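Local coordinates for putative oxidoreductase (Klebsiella pneumoniae subsp. pneumoniae MGH 78578, PDB 3E82), which is a putative oxidoreductase of the Gfo/Idh/MocA family that probably binds NAD in a Rossmann domain joined to a C-terminal alpha/beta domain, at residues B[96-101]-B[124-129]; B[10-15]-B[72-77]. One frame throughout, in Å; residues are numbered along the deposited sequence.

Contact 1: B[96-101]-B[124-129]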
loop_
_atom_site.group_PDB
_atom_site.type_symbol
_atom_site.label_atom_id
_atom_site.label_comp_id
_atom_site.label_asym_id
_atom_site.label_seq_id
_atom_site.Cartn_x
_atom_site.Cartn_y
_atom_site.Cartn_z
ATOM N N VAL B 96 20.822 2.565 24.269
ATOM C CA VAL B 96 21.415 1.818 23.160
ATOM C C VAL B 96 20.886 2.274 21.810
ATOM O O VAL B 96 19.678 2.309 21.580
ATOM C CB VAL B 96 21.131 0.303 23.288
ATOM C CG1 VAL B 96 21.953 -0.476 22.254
ATOM C CG2 VAL B 96 21.424 -0.160 24.698
ATOM N N ASP B 97 21.805 2.635 20.927
ATOM C CA ASP B 97 21.459 3.061 19.581
ATOM C C ASP B 97 20.895 1.812 18.878
ATOM O O ASP B 97 21.266 0.691 19.222
ATOM C CB ASP B 97 22.731 3.543 18.881
ATOM C CG ASP B 97 22.451 4.385 17.667
ATOM O OD1 ASP B 97 21.809 5.447 17.816
ATOM O OD2 ASP B 97 22.881 3.988 16.562
ATOM N N LYS B 98 19.987 1.981 17.921
ATOM C CA LYS B 98 19.455 0.809 17.233
ATOM C C LYS B 98 20.582 0.106 16.459
ATOM O O LYS B 98 21.487 0.756 15.942
ATOM C CB LYS B 98 18.326 1.202 16.268
ATOM C CG LYS B 98 17.067 1.764 16.946
ATOM C CD LYS B 98 15.919 1.912 15.944
ATOM C CE LYS B 98 16.247 2.893 14.828
ATOM N NZ LYS B 98 16.314 4.287 15.333
ATOM N N PRO B 99 20.546 -1.237 16.384
ATOM C CA PRO B 99 19.539 -2.108 16.988
ATOM C C PRO B 99 19.817 -2.392 18.460
ATOM O O PRO B 99 20.971 -2.467 18.889
ATOM C CB PRO B 99 19.643 -3.373 16.147
ATOM C CG PRO B 99 21.120 -3.454 15.900
ATOM C CD PRO B 99 21.441 -2.015 15.505
ATOM N N PHE B 100 18.739 -2.547 19.218
ATOM C CA PHE B 100 18.799 -2.848 20.642
ATOM C C PHE B 100 19.792 -4.003 20.841
ATOM O O PHE B 100 20.817 -3.854 21.506
ATOM C CB PHE B 100 17.397 -3.253 21.112
ATOM C CG PHE B 100 17.282 -3.511 22.588
ATOM C CD1 PHE B 100 16.117 -4.067 23.109
ATOM C CD2 PHE B 100 18.332 -3.225 23.457
ATOM C CE1 PHE B 100 16.001 -4.342 24.472
ATOM C CE2 PHE B 100 18.224 -3.496 24.816
ATOM C CZ PHE B 100 17.060 -4.056 25.323
ATOM N N THR B 101 19.456 -5.149 20.259
ATOM C CA THR B 101 20.278 -6.352 20.307
ATOM C C THR B 101 20.135 -7.012 18.936
ATOM O O THR B 101 19.423 -6.498 18.062
ATOM C CB THR B 101 19.786 -7.351 21.381
ATOM O OG1 THR B 101 18.418 -7.689 21.124
ATOM C CG2 THR B 101 19.922 -6.757 22.780
ATOM N N PHE B 124 17.378 4.004 21.452
ATOM C CA PHE B 124 17.236 5.260 20.723
ATOM C C PHE B 124 16.165 5.300 19.631
ATOM O O PHE B 124 16.480 5.425 18.449
ATOM C CB PHE B 124 18.606 5.667 20.142
ATOM C CG PHE B 124 18.703 7.121 19.716
ATOM C CD1 PHE B 124 18.407 8.157 20.608
ATOM C CD2 PHE B 124 19.143 7.451 18.438
ATOM C CE1 PHE B 124 18.552 9.506 20.224
ATOM C CE2 PHE B 124 19.291 8.794 18.044
ATOM C CZ PHE B 124 18.996 9.819 18.934
ATOM N N HIS B 125 14.902 5.174 20.026
ATOM C CA HIS B 125 13.793 5.282 19.077
ATOM C C HIS B 125 13.532 6.779 19.127
ATOM O O HIS B 125 12.709 7.274 19.898
ATOM C CB HIS B 125 12.591 4.482 19.560
ATOM C CG HIS B 125 12.707 3.015 19.285
ATOM N ND1 HIS B 125 12.813 2.507 18.007
ATOM C CD2 HIS B 125 12.711 1.945 20.115
ATOM C CE1 HIS B 125 12.873 1.188 18.061
ATOM N NE2 HIS B 125 12.812 0.822 19.328
ATOM N N ASN B 126 14.278 7.485 18.292
ATOM C CA ASN B 126 14.276 8.935 18.244
ATOM C C ASN B 126 13.332 9.597 17.254
ATOM O O ASN B 126 13.460 10.794 17.003
ATOM C CB ASN B 126 15.704 9.392 17.939
ATOM C CG ASN B 126 16.137 9.036 16.525
ATOM O OD1 ASN B 126 15.836 7.950 16.025
ATOM N ND2 ASN B 126 16.850 9.946 15.879
ATOM N N ARG B 127 12.377 8.856 16.706
ATOM C CA ARG B 127 11.495 9.452 15.707
ATOM C C ARG B 127 10.086 9.784 16.200
ATOM O O ARG B 127 9.215 10.153 15.408
ATOM C CB ARG B 127 11.426 8.531 14.479
ATOM C CG ARG B 127 12.793 8.004 13.994
ATOM C CD ARG B 127 13.739 9.120 13.547
ATOM N NE ARG B 127 13.200 9.882 12.422
ATOM C CZ ARG B 127 13.276 9.508 11.145
ATOM N NH1 ARG B 127 13.886 8.376 10.813
ATOM N NH2 ARG B 127 12.718 10.257 10.200
ATOM N N ARG B 128 9.873 9.677 17.509
ATOM C CA ARG B 128 8.570 9.959 18.108
ATOM C C ARG B 128 8.285 11.453 18.212
ATOM O O ARG B 128 7.183 11.857 18.588
ATOM C CB ARG B 128 8.496 9.341 19.505
ATOM C CG ARG B 128 8.719 7.839 19.515
ATOM C CD ARG B 128 8.679 7.273 20.927
ATOM N NE ARG B 128 8.765 5.820 20.889
ATOM C CZ ARG B 128 8.480 5.015 21.909
ATOM N NH1 ARG B 128 8.086 5.514 23.079
ATOM N NH2 ARG B 128 8.587 3.700 21.754
ATOM N N TRP B 129 9.275 12.273 17.880
ATOM C CA TRP B 129 9.105 13.718 17.959
ATOM C C TRP B 129 9.330 14.423 16.626
ATOM O O TRP B 129 9.644 15.608 16.590
ATOM C CB TRP B 129 10.045 14.263 19.034
ATOM C CG TRP B 129 9.748 13.621 20.350
ATOM C CD1 TRP B 129 8.794 14.003 21.255
ATOM C CD2 TRP B 129 10.335 12.424 20.869
ATOM N NE1 TRP B 129 8.754 13.116 22.304
ATOM C CE2 TRP B 129 9.688 12.136 22.094
ATOM C CE3 TRP B 129 11.344 11.564 20.419
ATOM C CZ2 TRP B 129 10.017 11.022 22.872
ATOM C CZ3 TRP B 129 11.672 10.452 21.198
ATOM C CH2 TRP B 129 11.007 10.194 22.411
HETATM O O HOH W 1 16.431 6.727 13.617
#
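K98 reaches from one loop to the next and ends beside the backbone of F124, where its NZ makes a weak hydrogen bond of 3.3 Å to F124 O. The chain is bent at its last two torsions, which turns NZ toward that carbonyl, and CD is left lying 3.8 Å from ND1 of H125, whose ring the lysine crosses at about a right angle. NZ also donates to a water at 3.0 Å, and the same water donates to N126 OD1, so solvent bridges the lysine and the asparagine amide. Beside this polar end, the backbone is tied by F124 N to V96 O, 2.9 Å and fairly straight at 162°. CD2 of the F124 ring meets D97 OD1 at 3.4 Å, with carboxylate and ring planes 32° apart; that oxygen is hydrogen-bonded to H23. N126 CB sits over one face of the F124 ring, toward its rim, and its ND2 is held by Q299. An inverse gamma turn centred on H125 carries a weak N126 N to F124 O bond. The peptide bond between K98 and P99 is cis; D97-K98-P99 matches the position of the EKP motif of Gfo/Idh/MocA enzymes, whose lysine is often catalytic, a role only inferred for K98. The two loops follow the neighbouring parallel strands 93-96 and 121-123 and lead into helices 104-116 and 131-142, while helix 176-192 touches K98 and H125 through P182 and D186.

Contact 2: B[10-15]-B[72-77]; sequences IALIGY and VIASPN
The carbonyl oxygen of I13 accepts A74 N at 2.8 Å, in the carbonyl plane but bent at the hydrogen to 145°, just where the two strands give way to loops. S75 N lies close to the same oxygen at a poor angle and is not bonded to it. Upstream the pairing is straighter: I13 N donates to V72 O at 2.8 Å (173°), and V72 N to A11 O at 3.0 Å. L12 pairs with V72 and I13 with I73 in parallel register. On the face carrying L12 and V72, the leucine has CG anti to its backbone N (chi1 168°), and its CD1 comes within 3.7 Å of V72 CG1 and 3.9 Å of A74 CB. The other valine methyl, CG2, meets I10 CG2 at 3.6 Å. H23 of helix 17-28 touches V72 and A74 on this side. I13 and I73 point to the opposite face, against L83 of helix 80-89. S75 OG is bonded to T79, while its CB lies 4.1 Å from I13 CG2. At G14 a CB would clash with A74 O, and the backbone angles also call for glycine. G14 opens a glycine-rich turn with G16 and G19 between strand 8-13 and helix 17-28, consistent with the GxGxxG dinucleotide-binding motif of a Rossmann fold.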
loop_
_atom_site.group_PDB
_atom_site.type_symbol
_atom_site.label_atom_id
_atom_site.label_comp_id
_atom_site.label_asym_id
_atom_site.label_seq_id
_atom_site.Cartn_x
_atom_site.Cartn_y
_atom_site.Cartn_z
ATOM N N ILE B 10 27.740 11.603 31.139
ATOM C CA ILE B 10 27.661 10.606 30.083
ATOM C C ILE B 10 28.967 10.216 29.392
ATOM O O ILE B 10 29.861 11.033 29.193
ATOM C CB ILE B 10 26.705 11.107 28.973
ATOM C CG1 ILE B 10 25.320 11.407 29.558
ATOM C CG2 ILE B 10 26.624 10.092 27.849
ATOM C CD1 ILE B 10 24.436 12.235 28.626
ATOM N N ALA B 11 29.048 8.943 29.028
ATOM C CA ALA B 11 30.170 8.426 28.265
ATOM C C ALA B 11 29.513 7.972 26.964
ATOM O O ALA B 11 28.627 7.114 26.979
ATOM C CB ALA B 11 30.807 7.239 28.964
ATOM N N LEU B 12 29.898 8.593 25.854
ATOM C CA LEU B 12 29.375 8.216 24.543
ATOM C C LEU B 12 30.350 7.172 23.998
ATOM O O LEU B 12 31.540 7.452 23.842
ATOM C CB LEU B 12 29.326 9.430 23.607
ATOM C CG LEU B 12 29.068 9.129 22.127
ATOM C CD1 LEU B 12 27.770 8.341 21.980
ATOM C CD2 LEU B 12 29.015 10.433 21.334
ATOM N N ILE B 13 29.847 5.968 23.742
ATOM C CA ILE B 13 30.670 4.874 23.239
ATOM C C ILE B 13 30.631 4.835 21.716
ATOM O O ILE B 13 29.626 4.450 21.114
ATOM C CB ILE B 13 30.187 3.516 23.794
ATOM C CG1 ILE B 13 30.057 3.589 25.320
ATOM C CG2 ILE B 13 31.142 2.406 23.369
ATOM C CD1 ILE B 13 31.317 4.022 26.061
ATOM N N GLY B 14 31.732 5.255 21.101
ATOM C CA GLY B 14 31.810 5.274 19.653
ATOM C C GLY B 14 31.590 6.674 19.114
ATOM O O GLY B 14 30.618 7.345 19.467
ATOM N N TYR B 15 32.513 7.130 18.273
ATOM C CA TYR B 15 32.395 8.445 17.671
ATOM C C TYR B 15 32.389 8.274 16.164
ATOM O O TYR B 15 33.082 8.977 15.422
ATOM C CB TYR B 15 33.546 9.353 18.090
ATOM C CG TYR B 15 33.228 10.817 17.913
ATOM C CD1 TYR B 15 32.197 11.414 18.638
ATOM C CD2 TYR B 15 33.944 11.607 17.015
ATOM C CE1 TYR B 15 31.889 12.759 18.477
ATOM C CE2 TYR B 15 33.641 12.953 16.844
ATOM C CZ TYR B 15 32.616 13.519 17.577
ATOM O OH TYR B 15 32.316 14.849 17.419
ATOM N N VAL B 72 25.932 5.868 26.605
ATOM C CA VAL B 72 25.209 5.946 25.336
ATOM C C VAL B 72 26.021 5.100 24.343
ATOM O O VAL B 72 27.140 5.456 23.971
ATOM C CB VAL B 72 25.102 7.413 24.820
ATOM C CG1 VAL B 72 24.478 7.437 23.431
ATOM C CG2 VAL B 72 24.258 8.250 25.781
ATOM N N ILE B 73 25.453 3.976 23.924
ATOM C CA ILE B 73 26.139 3.065 23.017
ATOM C C ILE B 73 25.857 3.336 21.545
ATOM O O ILE B 73 24.741 3.141 21.051
ATOM C CB ILE B 73 25.784 1.622 23.381
ATOM C CG1 ILE B 73 26.130 1.395 24.861
ATOM C CG2 ILE B 73 26.525 0.640 22.476
ATOM C CD1 ILE B 73 25.921 -0.018 25.336
ATOM N N ALA B 74 26.893 3.788 20.850
ATOM C CA ALA B 74 26.807 4.119 19.435
ATOM C C ALA B 74 27.976 3.478 18.681
ATOM O O ALA B 74 28.488 4.035 17.714
ATOM C CB ALA B 74 26.840 5.635 19.259
ATOM N N SER B 75 28.392 2.310 19.153
ATOM C CA SER B 75 29.488 1.554 18.549
ATOM C C SER B 75 28.870 0.559 17.553
ATOM O O SER B 75 27.652 0.547 17.378
ATOM C CB SER B 75 30.254 0.827 19.659
ATOM O OG SER B 75 29.363 0.138 20.521
ATOM N N PRO B 76 29.695 -0.273 16.878
ATOM C CA PRO B 76 29.164 -1.248 15.913
ATOM C C PRO B 76 28.038 -2.122 16.468
ATOM O O PRO B 76 28.029 -2.461 17.651
ATOM C CB PRO B 76 30.393 -2.071 15.541
ATOM C CG PRO B 76 31.504 -1.057 15.612
ATOM C CD PRO B 76 31.172 -0.327 16.911
ATOM N N ASN B 77 27.105 -2.492 15.594
ATOM C CA ASN B 77 25.942 -3.318 15.947
ATOM C C ASN B 77 26.215 -4.525 16.845
ATOM O O ASN B 77 25.499 -4.753 17.820
ATOM C CB ASN B 77 25.244 -3.800 14.667
ATOM C CG ASN B 77 24.392 -2.720 14.021
ATOM O OD1 ASN B 77 24.667 -1.526 14.156
ATOM N ND2 ASN B 77 23.353 -3.139 13.304
#

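How the contacts relate
Along the chain both segments of contact 2 come before those of contact 1, and their centres lie 13 Å apart. Both sit at one six-stranded parallel sheet, in which strands 8-13, 70-73, 93-96 and 121-123 stand side by side: contact 2 joins the first two at its middle, and contact 1 lies mainly in the loops that follow the last two. They meet directly: D97 N lies 3.0 Å from I73 O, a probable hydrogen bond, and P99 CD packs against N77 ND2. H23 of helix 17-28 touches both, through V72 and A74 in one and D97 and F124 in the other. The loops after these strands thus line up along the C-terminal edge of the Rossmann sheet, where this fold characteristically binds its dinucleotide.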